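PDB 3RCY: mandelate racemase/muconate lactonizing enzyme-like protein from Roseovarius sp. TM1035, which probably acts as a magnesium-dependent isomerase or related enzyme of the enolase superfamily. Local coordinates for residues F59-E64 with Y79-T84; A128-Y133 with A155-R160; A116-K121 with G290-K295. All coordinates share one frame; numbering follows the deposited sequence.

Interaction 1 of 3, residues F59-E64 with Y79-T84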
loop_
_atom_site.group_PDB
_atom_site.type_symbol
_atom_site.label_atom_id
_atom_site.label_comp_id
_atom_site.label_asym_id
_atom_site.label_seq_id
_atom_site.Cartn_x
_atom_site.Cartn_y
_atom_site.Cartn_z
ATOM N N PHE A 59 42.813 2.229 -9.383
ATOM C CA PHE A 59 43.892 2.373 -8.414
ATOM C C PHE A 59 44.650 3.693 -8.568
ATOM O O PHE A 59 44.810 4.423 -7.595
ATOM C CB PHE A 59 44.869 1.194 -8.463
ATOM C CG PHE A 59 46.036 1.347 -7.521
ATOM C CD1 PHE A 59 45.868 1.166 -6.149
ATOM C CD2 PHE A 59 47.300 1.691 -8.003
ATOM C CE1 PHE A 59 46.943 1.313 -5.266
ATOM C CE2 PHE A 59 48.385 1.842 -7.126
ATOM C CZ PHE A 59 48.195 1.647 -5.751
ATOM N N ALA A 60 45.102 4.004 -9.784
ATOM C CA ALA A 60 45.922 5.205 -9.994
ATOM C C ALA A 60 45.132 6.476 -9.690
ATOM O O ALA A 60 45.663 7.418 -9.111
ATOM C CB ALA A 60 46.499 5.250 -11.424
ATOM N N ARG A 61 43.857 6.480 -10.071
ATOM C CA ARG A 61 43.015 7.671 -9.976
ATOM C C ARG A 61 42.529 7.945 -8.547
ATOM O O ARG A 61 42.488 9.102 -8.111
ATOM C CB ARG A 61 41.821 7.545 -10.938
ATOM C CG ARG A 61 41.092 8.859 -11.234
ATOM C CD ARG A 61 40.015 8.682 -12.313
ATOM N NE ARG A 61 40.560 8.159 -13.573
ATOM C CZ ARG A 61 41.187 8.886 -14.496
ATOM N NH1 ARG A 61 41.364 10.194 -14.335
ATOM N NH2 ARG A 61 41.640 8.295 -15.594
ATOM N N HIS A 62 42.167 6.890 -7.819
ATOM C CA HIS A 62 41.442 7.065 -6.548
ATOM C C HIS A 62 42.153 6.539 -5.310
ATOM O O HIS A 62 41.762 6.868 -4.195
ATOM C CB HIS A 62 40.041 6.435 -6.633
ATOM C CG HIS A 62 39.221 6.948 -7.778
ATOM N ND1 HIS A 62 38.876 8.273 -7.909
ATOM C CD2 HIS A 62 38.691 6.313 -8.851
ATOM C CE1 HIS A 62 38.167 8.437 -9.011
ATOM N NE2 HIS A 62 38.041 7.262 -9.603
ATOM N N MET A 63 43.180 5.715 -5.492
ATOM C CA MET A 63 43.763 5.006 -4.343
ATOM C C MET A 63 45.265 5.212 -4.136
ATOM O O MET A 63 45.731 5.276 -2.996
ATOM C CB MET A 63 43.426 3.512 -4.408
ATOM C CG MET A 63 41.924 3.237 -4.528
ATOM S SD MET A 63 41.525 1.497 -4.710
ATOM C CE MET A 63 41.817 0.913 -3.036
ATOM N N GLU A 64 46.018 5.300 -5.229
ATOM C CA GLU A 64 47.467 5.480 -5.143
ATOM C C GLU A 64 47.797 6.746 -4.354
ATOM O O GLU A 64 47.242 7.817 -4.621
ATOM C CB GLU A 64 48.096 5.529 -6.541
ATOM C CG GLU A 64 49.625 5.473 -6.552
ATOM C CD GLU A 64 50.211 5.587 -7.959
ATOM O OE1 GLU A 64 49.443 5.511 -8.954
ATOM O OE2 GLU A 64 51.445 5.758 -8.074
ATOM N N TYR A 79 33.015 5.102 -6.437
ATOM C CA TYR A 79 31.564 5.094 -6.623
ATOM C C TYR A 79 31.066 6.316 -7.391
ATOM O O TYR A 79 30.123 6.209 -8.188
ATOM C CB TYR A 79 30.875 5.024 -5.259
ATOM C CG TYR A 79 29.377 4.826 -5.292
ATOM C CD1 TYR A 79 28.825 3.609 -5.685
ATOM C CD2 TYR A 79 28.516 5.839 -4.877
ATOM C CE1 TYR A 79 27.449 3.410 -5.700
ATOM C CE2 TYR A 79 27.130 5.649 -4.878
ATOM C CZ TYR A 79 26.614 4.426 -5.289
ATOM O OH TYR A 79 25.259 4.216 -5.285
ATOM N N SER A 80 31.716 7.460 -7.158
ATOM C CA SER A 80 31.327 8.734 -7.758
ATOM C C SER A 80 32.073 9.056 -9.054
ATOM O O SER A 80 31.750 10.046 -9.739
ATOM C CB SER A 80 31.569 9.874 -6.757
ATOM O OG SER A 80 30.907 9.619 -5.524
ATOM N N SER A 81 33.070 8.231 -9.375
ATOM C CA SER A 81 34.007 8.499 -10.461
ATOM C C SER A 81 33.349 8.935 -11.767
ATOM O O SER A 81 32.463 8.254 -12.289
ATOM C CB SER A 81 34.905 7.279 -10.703
ATOM O OG SER A 81 35.999 7.611 -11.549
ATOM N N GLY A 82 33.808 10.067 -12.294
ATOM C CA GLY A 82 33.358 10.571 -13.593
ATOM C C GLY A 82 31.921 11.059 -13.611
ATOM O O GLY A 82 31.261 10.974 -14.641
ATOM N N PHE A 83 31.446 11.574 -12.471
ATOM C CA PHE A 83 30.050 12.000 -12.304
ATOM C C PHE A 83 29.089 10.827 -12.513
ATOM O O PHE A 83 28.268 10.817 -13.439
ATOM C CB PHE A 83 29.712 13.196 -13.217
ATOM C CG PHE A 83 28.371 13.832 -12.933
ATOM C CD1 PHE A 83 28.062 14.308 -11.660
ATOM C CD2 PHE A 83 27.427 13.980 -13.954
ATOM C CE1 PHE A 83 26.812 14.900 -11.395
ATOM C CE2 PHE A 83 26.184 14.577 -13.714
ATOM C CZ PHE A 83 25.870 15.036 -12.436
ATOM N N THR A 84 29.233 9.816 -11.664
ATOM C CA THR A 84 28.356 8.664 -11.714
ATOM C C THR A 84 27.590 8.594 -10.402
ATOM O O THR A 84 26.473 9.087 -10.333
ATOM C CB THR A 84 29.121 7.364 -12.075
ATOM O OG1 THR A 84 30.246 7.206 -11.201
ATOM C CG2 THR A 84 29.630 7.444 -13.528
#
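The imidazole ring of His-62 meets Ser-81 at its edge, near the ring plane. On one face of the same ring lies CG of the preceding residue, Arg-61, 3.7 Å above the plane and offset toward the rim. NE2 of His-62 gives a hydrogen bond of 2.8 Å to OG of Ser-81. The hydroxyl oxygen sits only 13° out of the ring plane, but the bond is bent, with an N-H...O angle of 144°. CE1 of His-62 also comes to 3.4 Å from OG of Ser-81. The serine therefore lies beside the NE2-CE1 side of the ring. Its OG is anti to the backbone N (chi1 -168°), which carries the hydroxyl out to the histidine. CD of Arg-61 passes 4.2 Å from OG of Ser-81 as a loose neighbour. The arginine's polar end is engaged by Asp-57 and by Thr-383 of the second subunit.

The contact joins the C-terminal part of helix 48-63 to the loop that follows helix 71-80, in the N-terminal domain of the mandelate racemase family. Within that loop, OG1 of Thr-84 donates to O of Ser-81 over 2.7 Å, from above the carbonyl plane. This bond closes the turn behind the serine. OG of Ser-81 is also hydrogen-bonded to O of Ser-45 of the second subunit. An alanine at His-62 would remove the ring donor, and is likely to leave OG of Ser-81 without this partner and the Arg-61 chain without the ring face beside it. Because NE2 of His-62 is the donor to OG of Ser-81, the hydroxyl's own proton can probably serve the Ser-45 carbonyl of the second subunit, which ties this small polar contact to the interface.

Interaction 2 of 3, residues A128-Y133 with A155-R160; sequences AYTYLY and ADCVAR
OG1 of Thr-130 donates to O of Tyr-131 over 2.9 Å, in the carbonyl plane and on a lone pair, while CG2 of the same threonine meets SG of Cys-157. Strand 126-131 and helix 147-159 make this contact at the beginning of the C-terminal barrel of the enolase superfamily. The chain runs from this strand through the helix to the parallel neighbour strand 164-167, a right-handed beta-alpha-beta crossover, and the contact is strand-to-helix packing inside that unit.

Thr-130 divides its two branches. OG1 is anti to the backbone N (chi1 180°), which leaves CG2 between that N and the carbonyl carbon. The hydroxyl turns to the carbonyl of the following residue, and the methyl faces the helix. OG1 also has a weak hydrogen bond to O of Ser-337.

Leu-132 adds one branch to the sulfur and also packs on Val-165, Phe-167 and Ile-196. Val-165 touches Cys-157 too, so the cysteine is buried among apolar groups of Leu-132, Val-165 and the Thr-130 methyl. Cys-157 points from the helix toward the strand, and its sulfur is the centre of the packing. SG of Cys-157 lies 3.7 Å from CG2 of Thr-130 and 4.0 Å from CD2 of Leu-132.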
loop_
_atom_site.group_PDB
_atom_site.type_symbol
_atom_site.label_atom_id
_atom_site.label_comp_id
_atom_site.label_asym_id
_atom_site.label_seq_id
_atom_site.Cartn_x
_atom_site.Cartn_y
_atom_site.Cartn_z
ATOM N N ALA A 128 30.237 -24.009 6.830
ATOM C CA ALA A 128 30.608 -24.009 5.415
ATOM C C ALA A 128 29.658 -24.867 4.591
ATOM O O ALA A 128 28.995 -25.767 5.120
ATOM C CB ALA A 128 32.053 -24.510 5.233
ATOM N N TYR A 129 29.600 -24.593 3.294
ATOM C CA TYR A 129 28.924 -25.501 2.369
ATOM C C TYR A 129 29.676 -25.578 1.047
ATOM O O TYR A 129 30.550 -24.753 0.766
ATOM C CB TYR A 129 27.468 -25.081 2.137
ATOM C CG TYR A 129 27.236 -23.947 1.143
ATOM C CD1 TYR A 129 27.142 -22.628 1.582
ATOM C CD2 TYR A 129 27.064 -24.201 -0.228
ATOM C CE1 TYR A 129 26.901 -21.588 0.697
ATOM C CE2 TYR A 129 26.822 -23.161 -1.130
ATOM C CZ TYR A 129 26.740 -21.855 -0.655
ATOM O OH TYR A 129 26.501 -20.811 -1.511
ATOM N N THR A 130 29.300 -26.544 0.222
ATOM C CA THR A 130 29.886 -26.680 -1.106
ATOM C C THR A 130 28.826 -27.076 -2.127
ATOM O O THR A 130 27.791 -27.639 -1.761
ATOM C CB THR A 130 31.069 -27.707 -1.093
ATOM O OG1 THR A 130 31.635 -27.828 -2.404
ATOM C CG2 THR A 130 30.622 -29.070 -0.605
ATOM N N TYR A 131 29.074 -26.753 -3.397
ATOM C CA TYR A 131 28.379 -27.398 -4.505
ATOM C C TYR A 131 28.658 -28.894 -4.459
ATOM O O TYR A 131 29.682 -29.325 -3.925
ATOM C CB TYR A 131 28.911 -26.902 -5.849
ATOM C CG TYR A 131 28.169 -25.767 -6.502
ATOM C CD1 TYR A 131 28.827 -24.559 -6.770
ATOM C CD2 TYR A 131 26.834 -25.895 -6.884
ATOM C CE1 TYR A 131 28.177 -23.503 -7.389
ATOM C CE2 TYR A 131 26.163 -24.838 -7.511
ATOM C CZ TYR A 131 26.849 -23.641 -7.758
ATOM O OH TYR A 131 26.222 -22.569 -8.366
ATOM N N LEU A 132 27.756 -29.672 -5.051
ATOM C CA LEU A 132 28.022 -31.074 -5.344
ATOM C C LEU A 132 28.844 -31.184 -6.629
ATOM O O LEU A 132 28.372 -30.837 -7.714
ATOM C CB LEU A 132 26.718 -31.860 -5.478
ATOM C CG LEU A 132 25.847 -31.862 -4.219
ATOM C CD1 LEU A 132 24.522 -32.569 -4.466
ATOM C CD2 LEU A 132 26.617 -32.505 -3.070
ATOM N N TYR A 133 30.085 -31.650 -6.491
ATOM C CA TYR A 133 30.986 -31.819 -7.641
ATOM C C TYR A 133 31.115 -33.304 -7.973
ATOM O O TYR A 133 30.907 -34.149 -7.089
ATOM C CB TYR A 133 32.367 -31.230 -7.334
ATOM C CG TYR A 133 32.369 -29.727 -7.152
ATOM C CD1 TYR A 133 32.267 -28.877 -8.253
ATOM C CD2 TYR A 133 32.466 -29.154 -5.877
ATOM C CE1 TYR A 133 32.265 -27.492 -8.102
ATOM C CE2 TYR A 133 32.470 -27.764 -5.710
ATOM C CZ TYR A 133 32.365 -26.943 -6.833
ATOM O OH TYR A 133 32.365 -25.577 -6.703
ATOM N N ALA A 155 26.271 -37.686 -0.266
ATOM C CA ALA A 155 26.648 -38.647 0.768
ATOM C C ALA A 155 28.103 -38.461 1.171
ATOM O O ALA A 155 28.427 -38.467 2.358
ATOM C CB ALA A 155 26.399 -40.083 0.299
ATOM N N ASP A 156 28.973 -38.256 0.187
ATOM C CA ASP A 156 30.382 -38.019 0.469
ATOM C C ASP A 156 30.619 -36.678 1.188
ATOM O O ASP A 156 31.386 -36.617 2.145
ATOM C CB ASP A 156 31.218 -38.118 -0.808
ATOM C CG ASP A 156 32.699 -38.183 -0.516
ATOM O OD1 ASP A 156 33.149 -39.123 0.177
ATOM O OD2 ASP A 156 33.414 -37.279 -0.960
ATOM N N CYS A 157 29.962 -35.608 0.739
ATOM C CA CYS A 157 30.060 -34.313 1.428
ATOM C C CYS A 157 29.649 -34.414 2.897
ATOM O O CYS A 157 30.324 -33.895 3.791
ATOM C CB CYS A 157 29.197 -33.259 0.726
ATOM S SG CYS A 157 29.884 -32.712 -0.803
ATOM N N VAL A 158 28.538 -35.094 3.135
ATOM C CA VAL A 158 28.011 -35.260 4.485
ATOM C C VAL A 158 28.930 -36.119 5.360
ATOM O O VAL A 158 29.169 -35.787 6.526
ATOM C CB VAL A 158 26.563 -35.797 4.447
ATOM C CG1 VAL A 158 26.101 -36.239 5.825
ATOM C CG2 VAL A 158 25.647 -34.714 3.893
ATOM N N ALA A 159 29.464 -37.196 4.791
ATOM C CA ALA A 159 30.419 -38.043 5.510
ATOM C C ALA A 159 31.599 -37.202 6.000
ATOM O O ALA A 159 32.068 -37.391 7.122
ATOM C CB ALA A 159 30.905 -39.186 4.618
ATOM N N ARG A 160 31.984 -36.246 5.189
ATOM C CA ARG A 160 33.115 -35.377 5.388
ATOM C C ARG A 160 32.763 -34.220 6.323
ATOM O O ARG A 160 33.587 -33.408 6.553
ATOM C CB ARG A 160 33.596 -34.801 4.049
ATOM C CG ARG A 160 34.728 -35.456 3.261
ATOM C CD ARG A 160 34.656 -35.228 1.709
ATOM N NE ARG A 160 34.094 -33.939 1.183
ATOM C CZ ARG A 160 33.586 -33.772 -0.050
ATOM N NH1 ARG A 160 33.347 -32.545 -0.566
ATOM N NH2 ARG A 160 33.346 -34.836 -0.793
#

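Interaction 3 of 3, residues A116-K121 with G290-K295; sequences ALLGGK and GIWEMK
Leu-118 reaches into the angle between Ile-291 and Trp-292. CD1 of its fork meets the isoleucine, while CD2 touches both. CD1 of Leu-118 lies 3.5 Å from CG2 of Ile-291, where the two side chains cross at about a right angle. CD2 of Leu-118 is 3.9 Å from the same isoleucine methyl. It is also 4.0 Å from CE3 of Trp-292, at the edge of the indole and in its plane. The methyl sits beside the CE3 and CZ3 atoms of the benzo rim. Leucine and tryptophan slide past each other in opposite directions. The indole has its CG anti to the backbone N (chi1 -163°), and this swings the six-membered ring toward the loop. Its NE1 is hydrogen-bonded to Glu-72 of the same chain.

The contact lies between the two domains of the enolase superfamily fold. Residues 116-121 belong to the loop between helix 89-110 and strand 126-131, and residues 290-295 lie on helix 290-302 of the C-terminal barrel domain. Trp-103 of helix 89-110 also packs on Leu-118 and Ile-291.

Lys-295 comes alongside the leucine from the next turn of the helix. Its chain bends at chi2 and chi3, and the bend brings CE to 4.1 Å from CB of Leu-118. NZ of Lys-295 then donates to O of Leu-118 over 2.8 Å. The ammonium lies in the carbonyl plane, with a C=O...N angle of 160°, nearly straight ahead of the C=O bond. The same NZ is held by Ser-328 and by a salt bridge to Glu-72 of the third subunit. Gly-119 follows at a positive phi of 97°, where a side chain would collide with the carbonyl oxygen of Leu-118, the very atom that takes the lysine bond.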
loop_
_atom_site.group_PDB
_atom_site.type_symbol
_atom_site.label_atom_id
_atom_site.label_comp_id
_atom_site.label_asym_id
_atom_site.label_seq_id
_atom_site.Cartn_x
_atom_site.Cartn_y
_atom_site.Cartn_z
ATOM N N ALA A 116 39.284 -8.972 13.574
ATOM C CA ALA A 116 39.484 -8.238 14.824
ATOM C C ALA A 116 39.274 -6.732 14.632
ATOM O O ALA A 116 38.962 -6.025 15.592
ATOM C CB ALA A 116 40.872 -8.529 15.434
ATOM N N LEU A 117 39.425 -6.261 13.389
ATOM C CA LEU A 117 39.217 -4.849 13.048
ATOM C C LEU A 117 37.764 -4.534 12.675
ATOM O O LEU A 117 37.400 -3.371 12.494
ATOM C CB LEU A 117 40.155 -4.417 11.896
ATOM C CG LEU A 117 41.653 -4.748 12.017
ATOM C CD1 LEU A 117 42.431 -4.282 10.782
ATOM C CD2 LEU A 117 42.286 -4.182 13.310
ATOM N N LEU A 118 36.945 -5.570 12.562
ATOM C CA LEU A 118 35.575 -5.428 12.061
ATOM C C LEU A 118 34.516 -5.600 13.151
ATOM O O LEU A 118 33.409 -6.062 12.873
ATOM C CB LEU A 118 35.324 -6.435 10.923
ATOM C CG LEU A 118 36.220 -6.393 9.684
ATOM C CD1 LEU A 118 35.904 -7.585 8.770
ATOM C CD2 LEU A 118 36.071 -5.059 8.921
ATOM N N GLY A 119 34.847 -5.210 14.380
ATOM C CA GLY A 119 33.922 -5.371 15.517
ATOM C C GLY A 119 34.223 -6.634 16.303
ATOM O O GLY A 119 33.473 -7.008 17.220
ATOM N N GLY A 120 35.311 -7.306 15.924
ATOM C CA GLY A 120 35.795 -8.475 16.656
ATOM C C GLY A 120 35.117 -9.789 16.294
ATOM O O GLY A 120 34.417 -9.894 15.283
ATOM N N LYS A 121 35.323 -10.797 17.129
ATOM C CA LYS A 121 34.865 -12.136 16.805
ATOM C C LYS A 121 33.436 -12.357 17.267
ATOM O O LYS A 121 33.128 -12.196 18.452
ATOM C CB LYS A 121 35.788 -13.181 17.433
ATOM C CG LYS A 121 35.502 -14.620 16.991
ATOM C CD LYS A 121 36.416 -15.598 17.709
ATOM C CE LYS A 121 37.782 -15.643 17.053
ATOM N NZ LYS A 121 38.824 -16.057 18.039
ATOM N N GLY A 290 33.576 -4.721 -1.619
ATOM C CA GLY A 290 34.566 -5.120 -0.623
ATOM C C GLY A 290 34.015 -5.365 0.775
ATOM O O GLY A 290 32.799 -5.383 0.988
ATOM N N ILE A 291 34.932 -5.542 1.726
ATOM C CA ILE A 291 34.598 -5.990 3.085
ATOM C C ILE A 291 33.760 -4.966 3.857
ATOM O O ILE A 291 32.736 -5.323 4.439
ATOM C CB ILE A 291 35.878 -6.382 3.886
ATOM C CG1 ILE A 291 36.570 -7.587 3.236
ATOM C CG2 ILE A 291 35.552 -6.665 5.374
ATOM C CD1 ILE A 291 38.011 -7.830 3.706
ATOM N N TRP A 292 34.197 -3.708 3.858
ATOM C CA TRP A 292 33.527 -2.649 4.627
ATOM C C TRP A 292 32.122 -2.369 4.108
ATOM O O TRP A 292 31.182 -2.273 4.889
ATOM C CB TRP A 292 34.362 -1.366 4.613
ATOM C CG TRP A 292 34.004 -0.350 5.671
ATOM C CD1 TRP A 292 33.436 0.882 5.472
ATOM C CD2 TRP A 292 34.203 -0.474 7.087
ATOM N NE1 TRP A 292 33.269 1.529 6.680
ATOM C CE2 TRP A 292 33.737 0.724 7.684
ATOM C CE3 TRP A 292 34.744 -1.476 7.910
ATOM C CZ2 TRP A 292 33.791 0.945 9.069
ATOM C CZ3 TRP A 292 34.799 -1.260 9.286
ATOM C CH2 TRP A 292 34.320 -0.053 9.854
ATOM N N GLU A 293 31.987 -2.234 2.789
ATOM C CA GLU A 293 30.677 -2.030 2.161
ATOM C C GLU A 293 29.730 -3.188 2.516
ATOM O O GLU A 293 28.557 -2.969 2.833
ATOM C CB GLU A 293 30.841 -1.861 0.638
ATOM C CG GLU A 293 29.546 -1.700 -0.154
ATOM C CD GLU A 293 28.892 -0.334 -0.018
ATOM O OE1 GLU A 293 29.359 0.519 0.775
ATOM O OE2 GLU A 293 27.894 -0.114 -0.731
ATOM N N MET A 294 30.253 -4.411 2.511
ATOM C CA MET A 294 29.442 -5.568 2.883
ATOM C C MET A 294 29.111 -5.651 4.378
ATOM O O MET A 294 28.095 -6.244 4.741
ATOM C CB MET A 294 30.047 -6.874 2.349
ATOM C CG MET A 294 29.891 -7.026 0.821
ATOM S SD MET A 294 28.191 -6.749 0.255
ATOM C CE MET A 294 28.212 -5.027 -0.232
ATOM N N LYS A 295 29.947 -5.048 5.231
ATOM C CA LYS A 295 29.595 -4.862 6.650
ATOM C C LYS A 295 28.365 -3.961 6.795
ATOM O O LYS A 295 27.487 -4.202 7.634
ATOM C CB LYS A 295 30.780 -4.302 7.464
ATOM C CG LYS A 295 31.875 -5.329 7.814
ATOM C CD LYS A 295 31.443 -6.321 8.922
ATOM C CE LYS A 295 31.372 -5.678 10.309
ATOM N NZ LYS A 295 31.187 -6.717 11.386
#

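Interactions 1 and 3 have centres about 22 Å apart, with nearest atoms about 6 Å apart. Interaction 2 lies about 41 Å from the first and 28 Å from the third, centre to centre. Interactions 1 and 2 are on opposite sides of the chain's centre. Along the chain, interaction 1 closes first. Interaction 3 then spans 116-295, and interaction 2 is nested inside that span. Interaction 1 belongs to the N-terminal domain, interaction 2 to the first strand and helix of the barrel, and interaction 3 joins the loop after helix 89-110 to barrel helix 290-302. Contacts 1 and 3 therefore lie at interfaces with different neighbouring subunits, whereas contact 2 is internal to the barrel.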